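Local coordinates for protein beta-lactamase (Klebsiella pneumoniae, PDB 6KBY) that probably hydrolyses beta-lactam antibiotics to substituted beta-amino acids as a class C enzyme, and binds adenosine monophosphate in a covalent complex, at residues Q314-N320 against Y331-A337; T261-Y267 against P310-Q314; P33-V37 against Y48-L52; E63-F67 against I230-S234; E102-F108 against L141-P146. All coordinates share one frame; numbering follows the deposited sequence.

Contact 1. Residues Q314-N320 against Y331-A337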
# COMPACT_ATOMS: atom_id res chain seq x y z
N GLN A 314 -4.11 15.36 7.06
CA GLN A 314 -3.44 16.62 6.77
C GLN A 314 -3.22 16.79 5.28
O GLN A 314 -3.15 15.83 4.51
CB GLN A 314 -2.07 16.68 7.44
CG GLN A 314 -2.10 16.70 8.95
CD GLN A 314 -2.84 17.91 9.48
OE1 GLN A 314 -2.54 19.05 9.10
NE2 GLN A 314 -3.81 17.67 10.35
N GLU A 315 -3.08 18.06 4.89
CA GLU A 315 -2.62 18.40 3.55
C GLU A 315 -1.10 18.50 3.47
O GLU A 315 -0.49 18.03 2.50
CB GLU A 315 -3.23 19.73 3.10
CG GLU A 315 -4.74 19.77 3.17
CD GLU A 315 -5.41 18.68 2.34
OE1 GLU A 315 -5.20 18.67 1.11
OE2 GLU A 315 -6.13 17.84 2.92
N ASN A 316 -0.47 19.11 4.48
CA ASN A 316 0.94 19.47 4.44
C ASN A 316 1.85 18.32 4.86
O ASN A 316 2.71 18.46 5.72
CB ASN A 316 1.18 20.70 5.30
CG ASN A 316 0.50 21.94 4.74
OD1 ASN A 316 0.39 22.11 3.53
ND2 ASN A 316 0.02 22.82 5.63
N VAL A 317 1.68 17.16 4.22
CA VAL A 317 2.42 15.96 4.55
C VAL A 317 2.73 15.18 3.28
O VAL A 317 2.05 15.32 2.26
CB VAL A 317 1.67 15.04 5.55
CG1 VAL A 317 1.53 15.72 6.91
CG2 VAL A 317 0.32 14.66 5.01
N TRP A 318 3.75 14.33 3.38
CA TRP A 318 4.13 13.36 2.35
C TRP A 318 3.59 12.01 2.82
O TRP A 318 4.05 11.48 3.84
CB TRP A 318 5.65 13.34 2.25
CG TRP A 318 6.24 12.34 1.29
CD1 TRP A 318 6.31 10.99 1.45
CD2 TRP A 318 6.88 12.64 0.05
NE1 TRP A 318 6.95 10.42 0.37
CE2 TRP A 318 7.31 11.41 -0.50
CE3 TRP A 318 7.14 13.82 -0.65
CZ2 TRP A 318 7.98 11.34 -1.73
CZ3 TRP A 318 7.80 13.75 -1.86
CH2 TRP A 318 8.21 12.52 -2.39
N ILE A 319 2.59 11.49 2.12
CA ILE A 319 1.97 10.22 2.46
C ILE A 319 2.50 9.17 1.49
O ILE A 319 2.61 9.43 0.29
CB ILE A 319 0.43 10.33 2.36
CG1 ILE A 319 -0.07 11.49 3.22
CG2 ILE A 319 -0.22 9.00 2.78
CD1 ILE A 319 -1.58 11.69 3.16
N ASN A 320 2.86 7.99 2.01
CA ASN A 320 3.51 7.03 1.14
C ASN A 320 3.33 5.60 1.62
O ASN A 320 2.95 5.35 2.77
CB ASN A 320 4.99 7.38 0.86
CG ASN A 320 5.96 7.15 2.04
OD1 ASN A 320 7.17 7.25 1.82
ND2 ASN A 320 5.47 6.86 3.25
N TYR A 331 5.89 1.52 -5.38
CA TYR A 331 5.91 2.63 -4.43
C TYR A 331 4.85 3.64 -4.82
O TYR A 331 4.66 3.90 -6.02
CB TYR A 331 7.29 3.29 -4.41
CG TYR A 331 7.45 4.43 -3.41
CD1 TYR A 331 7.31 4.21 -2.04
CD2 TYR A 331 7.77 5.72 -3.83
CE1 TYR A 331 7.48 5.23 -1.12
CE2 TYR A 331 7.93 6.75 -2.92
CZ TYR A 331 7.79 6.50 -1.57
OH TYR A 331 7.96 7.54 -0.68
N ILE A 332 4.18 4.21 -3.82
CA ILE A 332 3.26 5.33 -4.00
C ILE A 332 3.67 6.43 -3.03
O ILE A 332 3.93 6.16 -1.85
CB ILE A 332 1.81 4.94 -3.69
CG1 ILE A 332 1.25 4.07 -4.80
CG2 ILE A 332 0.93 6.20 -3.43
CD1 ILE A 332 -0.18 3.64 -4.61
N ALA A 333 3.66 7.67 -3.52
CA ALA A 333 3.78 8.83 -2.64
C ALA A 333 2.90 9.95 -3.16
O ALA A 333 2.75 10.12 -4.37
CB ALA A 333 5.23 9.33 -2.55
N PHE A 334 2.32 10.72 -2.24
CA PHE A 334 1.53 11.87 -2.65
C PHE A 334 1.56 12.94 -1.56
O PHE A 334 1.71 12.63 -0.38
CB PHE A 334 0.11 11.50 -3.09
CG PHE A 334 -0.73 10.81 -2.04
CD1 PHE A 334 -0.62 9.45 -1.80
CD2 PHE A 334 -1.67 11.53 -1.31
CE1 PHE A 334 -1.42 8.83 -0.85
CE2 PHE A 334 -2.47 10.92 -0.36
CZ PHE A 334 -2.34 9.56 -0.13
N VAL A 335 1.41 14.18 -1.99
CA VAL A 335 1.40 15.34 -1.11
C VAL A 335 0.10 16.09 -1.35
O VAL A 335 -0.04 16.82 -2.33
CB VAL A 335 2.61 16.26 -1.38
CG1 VAL A 335 2.57 17.47 -0.46
CG2 VAL A 335 3.92 15.50 -1.21
N PRO A 336 -0.90 15.91 -0.48
CA PRO A 336 -2.22 16.50 -0.78
C PRO A 336 -2.20 18.01 -0.97
O PRO A 336 -2.91 18.53 -1.84
CB PRO A 336 -3.09 16.04 0.40
CG PRO A 336 -2.42 14.76 0.87
CD PRO A 336 -0.94 15.01 0.69
N ALA A 337 -1.37 18.72 -0.21
CA ALA A 337 -1.32 20.18 -0.33
C ALA A 337 -0.91 20.62 -1.72
O ALA A 337 -1.28 21.72 -2.16
CB ALA A 337 -0.32 20.75 0.67
O HOH W 1 -4.68 20.71 -0.48

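Contact 2. Residues T261-Y267 against P310-Q314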
# COMPACT_ATOMS: atom_id res chain seq x y z
N THR A 261 -10.17 9.41 3.13
CA THR A 261 -9.50 10.48 3.85
C THR A 261 -9.15 10.05 5.27
O THR A 261 -8.06 10.33 5.75
CB THR A 261 -10.40 11.71 3.84
OG1 THR A 261 -10.55 12.15 2.49
CG2 THR A 261 -9.82 12.84 4.70
N ALA A 262 -10.07 9.34 5.93
CA ALA A 262 -9.84 8.96 7.32
C ALA A 262 -8.69 7.98 7.49
O ALA A 262 -8.14 7.88 8.59
CB ALA A 262 -11.12 8.39 7.95
N THR A 263 -8.29 7.25 6.43
CA THR A 263 -7.12 6.39 6.58
C THR A 263 -5.85 7.20 6.82
O THR A 263 -4.85 6.62 7.26
CB THR A 263 -6.87 5.47 5.37
OG1 THR A 263 -6.56 6.25 4.21
CG2 THR A 263 -8.04 4.54 5.10
N HIS A 264 -5.87 8.50 6.52
CA HIS A 264 -4.71 9.35 6.72
C HIS A 264 -4.61 9.90 8.14
O HIS A 264 -3.71 10.70 8.41
CB HIS A 264 -4.73 10.57 5.78
CG HIS A 264 -5.04 10.26 4.34
ND1 HIS A 264 -5.24 11.27 3.42
CD2 HIS A 264 -5.18 9.10 3.66
CE1 HIS A 264 -5.50 10.74 2.24
NE2 HIS A 264 -5.47 9.43 2.35
N THR A 265 -5.53 9.52 9.03
CA THR A 265 -5.47 9.97 10.41
C THR A 265 -4.19 9.43 11.05
O THR A 265 -3.86 8.26 10.88
CB THR A 265 -6.69 9.44 11.17
OG1 THR A 265 -7.87 9.87 10.49
CG2 THR A 265 -6.72 9.95 12.59
N GLY A 266 -3.47 10.30 11.77
CA GLY A 266 -2.22 9.91 12.40
C GLY A 266 -2.43 9.40 13.81
O GLY A 266 -2.98 10.10 14.67
N TYR A 267 -2.00 8.16 14.07
CA TYR A 267 -2.30 7.48 15.32
C TYR A 267 -1.09 7.23 16.20
O TYR A 267 -1.23 7.18 17.43
CB TYR A 267 -3.00 6.15 15.05
CG TYR A 267 -4.37 6.28 14.44
CD1 TYR A 267 -5.41 6.82 15.17
CD2 TYR A 267 -4.62 5.87 13.13
CE1 TYR A 267 -6.67 6.94 14.63
CE2 TYR A 267 -5.88 5.99 12.58
CZ TYR A 267 -6.90 6.53 13.33
OH TYR A 267 -8.18 6.65 12.82
N PRO A 310 -6.07 11.81 17.95
CA PRO A 310 -5.36 11.52 16.70
C PRO A 310 -5.14 12.78 15.88
O PRO A 310 -5.89 13.75 15.96
CB PRO A 310 -6.30 10.55 15.98
CG PRO A 310 -7.16 9.97 17.06
CD PRO A 310 -7.34 11.07 18.05
N LEU A 311 -4.07 12.77 15.09
CA LEU A 311 -3.81 13.87 14.17
C LEU A 311 -4.77 13.77 13.00
O LEU A 311 -4.77 12.76 12.29
CB LEU A 311 -2.38 13.78 13.67
CG LEU A 311 -1.94 14.83 12.65
CD1 LEU A 311 -1.92 16.22 13.28
CD2 LEU A 311 -0.57 14.47 12.10
N PRO A 312 -5.60 14.78 12.74
CA PRO A 312 -6.52 14.68 11.62
C PRO A 312 -5.77 14.51 10.32
O PRO A 312 -4.60 14.92 10.20
CB PRO A 312 -7.28 16.02 11.66
CG PRO A 312 -7.15 16.48 13.07
CD PRO A 312 -5.77 16.04 13.48
N PRO A 313 -6.40 13.91 9.31
CA PRO A 313 -5.82 13.91 7.96
C PRO A 313 -5.33 15.29 7.57
O PRO A 313 -6.05 16.29 7.73
CB PRO A 313 -6.99 13.44 7.09
CG PRO A 313 -7.78 12.56 8.01
CD PRO A 313 -7.70 13.23 9.36
N GLN A 314 -4.11 15.36 7.06
CA GLN A 314 -3.44 16.62 6.77
C GLN A 314 -3.22 16.79 5.28
O GLN A 314 -3.15 15.83 4.51
CB GLN A 314 -2.07 16.68 7.44
CG GLN A 314 -2.10 16.70 8.95
CD GLN A 314 -2.84 17.91 9.48
OE1 GLN A 314 -2.54 19.05 9.10
NE2 GLN A 314 -3.81 17.67 10.35
O HOH W 2 -2.57 12.93 9.74
O HOH W 3 -2.63 13.07 6.45
O HOH W 4 -5.12 13.90 4.01

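Contact 3. Residues P33-V37 against Y48-L52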
# COMPACT_ATOMS: atom_id res chain seq x y z
N PRO A 33 13.08 -5.45 -15.83
CA PRO A 33 12.60 -5.61 -17.21
C PRO A 33 11.58 -4.57 -17.63
O PRO A 33 11.64 -4.09 -18.77
CB PRO A 33 12.03 -7.03 -17.23
CG PRO A 33 12.73 -7.73 -16.12
CD PRO A 33 12.89 -6.68 -15.04
N GLY A 34 10.64 -4.22 -16.76
CA GLY A 34 9.55 -3.34 -17.14
C GLY A 34 9.09 -2.47 -15.99
O GLY A 34 9.12 -2.89 -14.83
N MET A 35 8.68 -1.25 -16.32
CA MET A 35 8.12 -0.35 -15.33
C MET A 35 6.98 0.45 -15.93
O MET A 35 6.91 0.67 -17.14
CB MET A 35 9.15 0.64 -14.78
CG MET A 35 10.21 0.00 -13.92
SD MET A 35 11.27 1.14 -13.01
CE MET A 35 10.12 1.83 -11.81
N SER A 36 6.10 0.92 -15.05
CA SER A 36 5.19 2.00 -15.40
C SER A 36 5.25 3.02 -14.27
O SER A 36 5.24 2.65 -13.09
CB SER A 36 3.76 1.51 -15.62
OG SER A 36 2.94 2.59 -16.01
N VAL A 37 5.33 4.29 -14.65
CA VAL A 37 5.34 5.39 -13.71
C VAL A 37 4.18 6.30 -14.06
O VAL A 37 4.06 6.74 -15.21
CB VAL A 37 6.67 6.16 -13.76
CG1 VAL A 37 6.64 7.34 -12.80
CG2 VAL A 37 7.82 5.22 -13.45
N TYR A 48 3.79 6.77 -18.01
CA TYR A 48 4.99 6.45 -18.79
C TYR A 48 5.29 4.96 -18.62
O TYR A 48 5.44 4.48 -17.49
CB TYR A 48 6.17 7.31 -18.33
CG TYR A 48 5.85 8.78 -18.43
CD1 TYR A 48 5.72 9.39 -19.67
CD2 TYR A 48 5.65 9.56 -17.30
CE1 TYR A 48 5.42 10.74 -19.78
CE2 TYR A 48 5.35 10.92 -17.40
CZ TYR A 48 5.23 11.49 -18.65
OH TYR A 48 4.93 12.83 -18.77
N ASN A 49 5.39 4.25 -19.74
CA ASN A 49 5.63 2.81 -19.74
C ASN A 49 7.00 2.52 -20.33
O ASN A 49 7.41 3.15 -21.31
CB ASN A 49 4.55 2.09 -20.54
CG ASN A 49 3.18 2.31 -19.96
OD1 ASN A 49 3.00 2.29 -18.74
ND2 ASN A 49 2.20 2.56 -20.82
N TYR A 50 7.68 1.54 -19.75
CA TYR A 50 9.06 1.23 -20.13
C TYR A 50 9.25 -0.27 -20.20
O TYR A 50 8.86 -0.99 -19.28
CB TYR A 50 10.04 1.76 -19.08
CG TYR A 50 9.94 3.25 -18.84
CD1 TYR A 50 9.04 3.76 -17.91
CD2 TYR A 50 10.76 4.13 -19.53
CE1 TYR A 50 8.96 5.12 -17.68
CE2 TYR A 50 10.68 5.49 -19.30
CZ TYR A 50 9.77 5.98 -18.38
OH TYR A 50 9.68 7.34 -18.14
N GLY A 51 9.89 -0.75 -21.27
CA GLY A 51 10.39 -2.11 -21.24
C GLY A 51 9.32 -3.17 -21.35
O GLY A 51 8.30 -3.01 -22.02
N LEU A 52 9.57 -4.29 -20.67
CA LEU A 52 8.89 -5.55 -20.91
C LEU A 52 8.12 -6.02 -19.68
O LEU A 52 8.69 -6.11 -18.58
CB LEU A 52 9.89 -6.64 -21.29
CG LEU A 52 10.76 -6.33 -22.50
CD1 LEU A 52 11.73 -7.48 -22.77
CD2 LEU A 52 9.89 -6.04 -23.70

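Contact 4. Residues E63-F67 against I230-S234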
# COMPACT_ATOMS: atom_id res chain seq x y z
N GLU A 63 -0.48 0.34 -21.31
CA GLU A 63 -1.44 0.94 -20.39
C GLU A 63 -2.25 -0.10 -19.62
O GLU A 63 -2.82 0.23 -18.58
CB GLU A 63 -2.39 1.85 -21.16
CG GLU A 63 -3.28 1.11 -22.15
CD GLU A 63 -4.23 2.02 -22.89
OE1 GLU A 63 -4.43 1.82 -24.10
OE2 GLU A 63 -4.78 2.95 -22.25
N ASN A 64 -2.32 -1.33 -20.11
CA ASN A 64 -3.13 -2.37 -19.50
C ASN A 64 -2.34 -3.32 -18.60
O ASN A 64 -2.93 -4.21 -17.99
CB ASN A 64 -3.87 -3.17 -20.57
CG ASN A 64 -4.82 -2.31 -21.37
OD1 ASN A 64 -5.55 -1.50 -20.82
ND2 ASN A 64 -4.80 -2.48 -22.69
N THR A 65 -1.03 -3.14 -18.50
CA THR A 65 -0.21 -4.11 -17.78
C THR A 65 -0.53 -4.10 -16.30
O THR A 65 -0.53 -3.04 -15.66
CB THR A 65 1.27 -3.81 -17.98
OG1 THR A 65 1.59 -3.87 -19.38
CG2 THR A 65 2.13 -4.81 -17.22
N LEU A 66 -0.75 -5.29 -15.75
CA LEU A 66 -1.00 -5.50 -14.34
C LEU A 66 0.31 -5.88 -13.66
O LEU A 66 1.02 -6.79 -14.12
CB LEU A 66 -2.02 -6.62 -14.14
CG LEU A 66 -3.41 -6.35 -14.72
CD1 LEU A 66 -4.19 -7.64 -14.86
CD2 LEU A 66 -4.16 -5.36 -13.86
N PHE A 67 0.61 -5.20 -12.56
CA PHE A 67 1.76 -5.51 -11.72
C PHE A 67 1.26 -5.95 -10.35
O PHE A 67 0.24 -5.46 -9.85
CB PHE A 67 2.64 -4.27 -11.50
CG PHE A 67 3.33 -3.75 -12.74
CD1 PHE A 67 2.66 -2.96 -13.66
CD2 PHE A 67 4.68 -4.01 -12.95
CE1 PHE A 67 3.31 -2.46 -14.78
CE2 PHE A 67 5.34 -3.52 -14.07
CZ PHE A 67 4.65 -2.74 -14.98
N ILE A 230 -2.98 -7.57 -4.14
CA ILE A 230 -3.50 -6.77 -5.25
C ILE A 230 -2.59 -6.85 -6.47
O ILE A 230 -1.36 -6.71 -6.36
CB ILE A 230 -3.71 -5.31 -4.81
CG1 ILE A 230 -4.82 -5.20 -3.76
CG2 ILE A 230 -4.00 -4.42 -6.01
CD1 ILE A 230 -6.24 -5.34 -4.30
N LYS A 231 -3.21 -7.03 -7.64
CA LYS A 231 -2.59 -6.81 -8.94
C LYS A 231 -3.36 -5.69 -9.62
O LYS A 231 -4.60 -5.70 -9.60
CB LYS A 231 -2.66 -8.07 -9.81
CG LYS A 231 -1.91 -9.29 -9.26
CD LYS A 231 -2.82 -10.11 -8.33
CE LYS A 231 -2.07 -11.09 -7.48
NZ LYS A 231 -3.11 -11.75 -6.68
N THR A 232 -2.66 -4.72 -10.20
CA THR A 232 -3.33 -3.51 -10.67
C THR A 232 -2.45 -2.81 -11.70
O THR A 232 -1.29 -3.15 -11.90
CB THR A 232 -3.67 -2.61 -9.48
OG1 THR A 232 -4.41 -1.47 -9.93
CG2 THR A 232 -2.42 -2.15 -8.78
N THR A 233 -3.04 -1.82 -12.36
CA THR A 233 -2.33 -0.98 -13.32
C THR A 233 -1.90 0.32 -12.66
O THR A 233 -2.47 0.76 -11.66
CB THR A 233 -3.21 -0.64 -14.53
OG1 THR A 233 -4.29 0.19 -14.09
CG2 THR A 233 -3.76 -1.90 -15.20
N SER A 234 -0.90 0.96 -13.26
CA SER A 234 -0.50 2.27 -12.76
C SER A 234 -1.62 3.29 -12.90
O SER A 234 -1.76 4.18 -12.06
CB SER A 234 0.76 2.75 -13.49
OG SER A 234 0.49 2.93 -14.87
O HOH W 5 -1.86 2.05 -16.68
O HOH W 6 0.54 -0.45 -15.28

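Contact 5. Residues E102-F108 against L141-P146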
# COMPACT_ATOMS: atom_id res chain seq x y z
N GLU A 102 -14.06 -16.17 18.79
CA GLU A 102 -13.21 -17.32 19.07
C GLU A 102 -11.96 -16.93 19.85
O GLU A 102 -11.40 -17.77 20.57
CB GLU A 102 -12.79 -17.99 17.76
CG GLU A 102 -13.91 -18.28 16.79
CD GLU A 102 -14.00 -17.24 15.69
OE1 GLU A 102 -14.51 -16.12 15.96
OE2 GLU A 102 -13.55 -17.51 14.55
N LEU A 103 -11.52 -15.68 19.74
CA LEU A 103 -10.32 -15.20 20.42
C LEU A 103 -10.60 -14.60 21.79
O LEU A 103 -9.67 -14.12 22.43
CB LEU A 103 -9.59 -14.19 19.53
CG LEU A 103 -9.17 -14.74 18.16
CD1 LEU A 103 -8.39 -13.70 17.36
CD2 LEU A 103 -8.36 -16.01 18.31
N ARG A 104 -11.85 -14.62 22.26
CA ARG A 104 -12.13 -14.09 23.58
C ARG A 104 -11.45 -14.95 24.64
O ARG A 104 -11.47 -16.18 24.57
CB ARG A 104 -13.64 -14.00 23.81
CG ARG A 104 -14.25 -12.87 23.00
CD ARG A 104 -15.77 -12.90 22.98
NE ARG A 104 -16.29 -11.81 22.16
CZ ARG A 104 -17.58 -11.64 21.88
NH1 ARG A 104 -18.48 -12.48 22.36
NH2 ARG A 104 -17.96 -10.62 21.12
N GLY A 105 -10.80 -14.28 25.59
CA GLY A 105 -9.99 -14.96 26.57
C GLY A 105 -8.52 -15.04 26.23
O GLY A 105 -7.72 -15.41 27.09
N SER A 106 -8.14 -14.69 25.00
CA SER A 106 -6.76 -14.75 24.54
C SER A 106 -6.10 -13.38 24.71
O SER A 106 -6.69 -12.44 25.22
CB SER A 106 -6.71 -15.19 23.08
OG SER A 106 -7.05 -14.12 22.22
N SER A 107 -4.86 -13.28 24.23
CA SER A 107 -4.18 -11.99 24.23
C SER A 107 -4.92 -10.95 23.41
O SER A 107 -4.72 -9.74 23.61
CB SER A 107 -2.76 -12.13 23.70
OG SER A 107 -1.99 -12.95 24.57
N PHE A 108 -5.79 -11.38 22.50
CA PHE A 108 -6.54 -10.43 21.69
C PHE A 108 -7.65 -9.72 22.45
O PHE A 108 -8.29 -8.82 21.89
CB PHE A 108 -7.00 -11.09 20.39
CG PHE A 108 -5.88 -11.36 19.45
CD1 PHE A 108 -5.38 -10.33 18.67
CD2 PHE A 108 -5.26 -12.60 19.41
CE1 PHE A 108 -4.31 -10.54 17.82
CE2 PHE A 108 -4.19 -12.82 18.55
CZ PHE A 108 -3.72 -11.79 17.76
N LEU A 141 -3.43 -17.96 16.85
CA LEU A 141 -3.81 -16.69 17.45
C LEU A 141 -4.25 -16.85 18.90
O LEU A 141 -3.98 -15.96 19.72
CB LEU A 141 -4.90 -16.02 16.61
CG LEU A 141 -4.49 -15.62 15.19
CD1 LEU A 141 -5.70 -15.09 14.44
CD2 LEU A 141 -3.37 -14.59 15.21
N LYS A 142 -4.90 -17.97 19.24
CA LYS A 142 -5.29 -18.21 20.63
C LYS A 142 -4.08 -18.45 21.52
O LYS A 142 -4.14 -18.15 22.72
CB LYS A 142 -6.23 -19.41 20.72
CG LYS A 142 -7.63 -19.17 20.21
CD LYS A 142 -8.47 -20.43 20.34
CE LYS A 142 -9.72 -20.37 19.48
NZ LYS A 142 -10.44 -21.67 19.48
N ALA A 143 -2.99 -18.99 20.98
CA ALA A 143 -1.81 -19.30 21.76
C ALA A 143 -0.79 -18.17 21.79
O ALA A 143 0.16 -18.21 22.58
CB ALA A 143 -1.14 -20.57 21.22
N TRP A 144 -0.97 -17.15 20.94
CA TRP A 144 0.00 -16.08 20.79
C TRP A 144 -0.04 -15.12 21.97
O TRP A 144 -1.10 -14.83 22.53
CB TRP A 144 -0.32 -15.32 19.51
CG TRP A 144 0.42 -14.02 19.33
CD1 TRP A 144 1.68 -13.86 18.83
CD2 TRP A 144 -0.06 -12.70 19.64
NE1 TRP A 144 2.02 -12.52 18.82
CE2 TRP A 144 0.97 -11.79 19.30
CE3 TRP A 144 -1.25 -12.20 20.18
CZ2 TRP A 144 0.84 -10.42 19.48
CZ3 TRP A 144 -1.38 -10.83 20.35
CH2 TRP A 144 -0.34 -9.96 20.00
N LYS A 145 1.14 -14.60 22.33
CA LYS A 145 1.25 -13.54 23.33
C LYS A 145 2.34 -12.60 22.83
O LYS A 145 3.41 -13.06 22.42
CB LYS A 145 1.63 -14.10 24.70
CG LYS A 145 0.54 -14.91 25.39
CD LYS A 145 1.10 -15.72 26.56
CE LYS A 145 2.04 -14.88 27.43
NZ LYS A 145 2.64 -15.68 28.54
N PRO A 146 2.10 -11.29 22.87
CA PRO A 146 3.13 -10.35 22.40
C PRO A 146 4.26 -10.22 23.40
O PRO A 146 4.09 -10.44 24.60
CB PRO A 146 2.36 -9.03 22.27
CG PRO A 146 1.28 -9.15 23.29
CD PRO A 146 0.88 -10.59 23.30
O HOH W 7 -12.53 -20.45 21.23
O HOH W 8 -3.61 -15.00 22.18

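Contact 1. Residues Q314-N320 against Y331-A337
Ile319 lies over one face of the Phe334 ring, its CB 4.0 Å from the centroid of that ring in a CH-pi contact, while its CG2 meets Phe334 CZ and its CD1 reaches on to CG of Pro336. Phe334 is turned this way because its CG sits between the backbone N and the carbonyl carbon (chi1 60°), which folds the ring back over the neighbouring strand. On the face of the sheet that carries Asn320 and Ala333, the Tyr331 hydroxyl joins two side chains. Tyr331 OH donates to Asn320 OD1 at 2.6 Å, in the carbonyl plane and on a lone pair. Trp318 NE1 in turn donates to Tyr331 OH at 3.2 Å, the hydroxyl lying in the indole plane. Asn295 also donates to Asn320 OD1, so this buried oxygen has two donors. The indole then runs past the CB of Ala333 and, at its CE3, touches Val335 CG2. Between the strands, Ile319 and Phe334 exchange two backbone bonds of 2.9 Å each, from Ile319 N to Phe334 O and from Phe334 N to Ile319 O. Beyond Val335 the pairing gives way to a bond from Ala337 N to Glu315 O and a water shared by Glu315 OE1 and Pro336 O. Helices 234-244 and 352-364 cover the two faces of this antiparallel beta hairpin, 317-325 with 328-335, part of the central sheet of the beta-lactamase fold.

Contact 2. Residues T261-Y267 against P310-Q314
Thr265 lies side by side with both Pro310 and Pro313, and its two branches divide the work. Thr265 CG2, set opposite the backbone N, presses on CB of Pro310 at 3.5 Å, tighter than usual for two carbons. Thr265 OG1, beside that N (chi1 -57°), passes Pro313 CD and turns back to donate to Ala262 O at 2.8 Å. Thr265 N reaches the same oxygen from the same face of its plane, so two bonds hold the type I turn from Ala262 to Thr265 closed. The Pro313 ring packs against the helix end and the turn: Pro313 CG approaches Thr261 O at 3.2 Å, and its CB meets Thr261 CG2 and the CB of His264. The imidazole leads away from the proline; a water 2.7 Å from His264 ND1 joins it to Gln314 O, and its NE2 bonds to Asn244. Further along, Tyr267 brings CD1 and CE1 obliquely to the Pro310 ring. Gly266 and Leu311 form an antiparallel hydrogen-bonded pair, with Gly266 N to Leu311 O at 2.8 Å. Here helix 255-262 leads into strand 266-270, neighbour of strand 302-311 in the large antiparallel sheet of the beta-lactamase fold, while Ala262 and Thr263 pack on helix 72-86 and His264 meets Trp279 edge to face.

Contact 3. Residues P33-V37 against Y48-L52
Strands 34-37 and 48-50 run antiparallel, their axes 4.7 Å apart and 174° between their directions, with paired backbone bonds at Met35-Tyr50 and Val37-Tyr48. Ser36 and Asn49 face each other in the non-hydrogen-bonded pair between them. Ser36 OG donates to Asn49 OD1 at 2.7 Å, nearly in line with the amide C=O. The serine hydroxyl is placed there by a chi1 of -177°, which swings it away from its own N, and it probably also bonds to Ser234 OG. These strands form the beta hairpin 34-41 with 44-50 at one edge of the central sheet of the beta-lactamase fold, strand 44-50 being outermost. On the face that bears Met35, Val37, Tyr48 and Tyr50, helix 11-30 packs against the tyrosines. Tyr50 sets its ring edge to Met35 O and passes CD1 by Met35 CB and CE1 by Val37 CG2, both at 4.4 Å, while its hydroxyl bonds to Asp20. Tyr48 OH reaches Glu12. At the other end the two glycines, Gly34 and Gly51, approach to 4.4 Å between CA atoms. Gly51 CA lies 3.4 Å from Pro33 O and Gly34 CA 3.2 Å from Leu52 O, both as CA-H...O contacts. Leu52 N bonds to Pro33 O at 2.8 Å.

Contact 4. Residues E63-F67 against I230-S234
Thr233 fits against the loop 63-67 beside a short antiparallel bridge, Phe67 with Thr232, that joins outer strand 67-68 to the middle strand 231-232 of the small three-stranded sheet that 193-194 completes. Thr233 CB stands 3.8 Å from Thr65 O. From there the methyl lies against two loop carbonyls, Thr233 CG2 reaching Thr65 O at 3.5 Å and Asn64 O at 3.7 Å. Thr233 CG2 also touches Leu66 CD2 at 3.7 Å, the two side chains crossing at a slant. The other branch, OG1, lies between the backbone N and the carbonyl carbon (chi1 66°) and caps helix 234-244 by accepting from Asp236 N; Thr233 is the N-cap residue. One threonine thereby packs its methyl on the loop and spends its hydroxyl on the helix start. The bridge itself has two backbone bonds, Phe67 N to Thr232 O at 2.9 Å and Thr232 N to Phe67 O at 3.0 Å. Phe67 sends its ring to the large sheet, against Ser36 and Leu345. Lys231 leads the other way, its chain bent at chi2, and its NZ bonds to Gly229 O and Leu195 O. At the helix start a water donates to Thr65 O at 2.8 Å and accepts from Ser234 N at 2.9 Å.

Contact 5. Residues E102-F108 against L141-P146
In the helical part of the molecule, the last turn of helix 134-143 and the chain leaving it close over a loop built round a type II turn from Leu103 to Ser106. Phe108 and Trp144 make an offset stack, the centroids of the phenyl and the six-membered indole ring 4.8 Å apart and the planes inclined by 27°. The overlap is partial: Trp144 CZ3 lies over one face of the phenyl toward its rim, and Phe108 CE2 approaches Trp144 CE3 at 3.4 Å. Trp144 reaches back to the loop because its CG stands opposite its own N (chi1 169°). At the edge of the same phenyl, in its plane, is Leu141 O, while Leu141 CD2 touches CZ. Ser107 OG donates to Trp144 O at 2.9 Å on an in-plane lone pair, and a water that accepts from Ser107 N lies close to both Leu141 O and Trp144 O. Ser106 OG donates to Leu103 O at 2.6 Å; it also accepts from Phe108 N, two residues on, an ST turn. Farther out, the extended Lys142 lays its CG on Leu103 CD2, and its NZ reaches Glu102 O through a water. Leu103 and Phe108 pack also on Val96 of helix 96-99, Phe108 and Leu141 on Leu163 of helix 158-171, and Trp144 on Val111 and Leu123 of the adjoining loops.

In the fold
Contacts 1, 2 and 3 all belong to the large antiparallel sheet: contact 1 is a buried hairpin within it, contact 3 the hairpin at one edge, and contact 2 a more exposed pairing toward the other. Contacts 1 and 2 share Gln314 and meet where Ile319 CD1 packs on His264. Contact 4, also buried, lies in the separate small sheet but touches contact 3. Contact 5, partly buried, stands apart among helices, its centre about 45 Å from that of contact 3. Backbone pairing dominates contact 3; contact 1 adds buried aromatic and hydroxyl-amide contacts, contact 2 combines one backbone pair with prolines and waters, and contact 5 relies on stacked rings, hydroxyls and water.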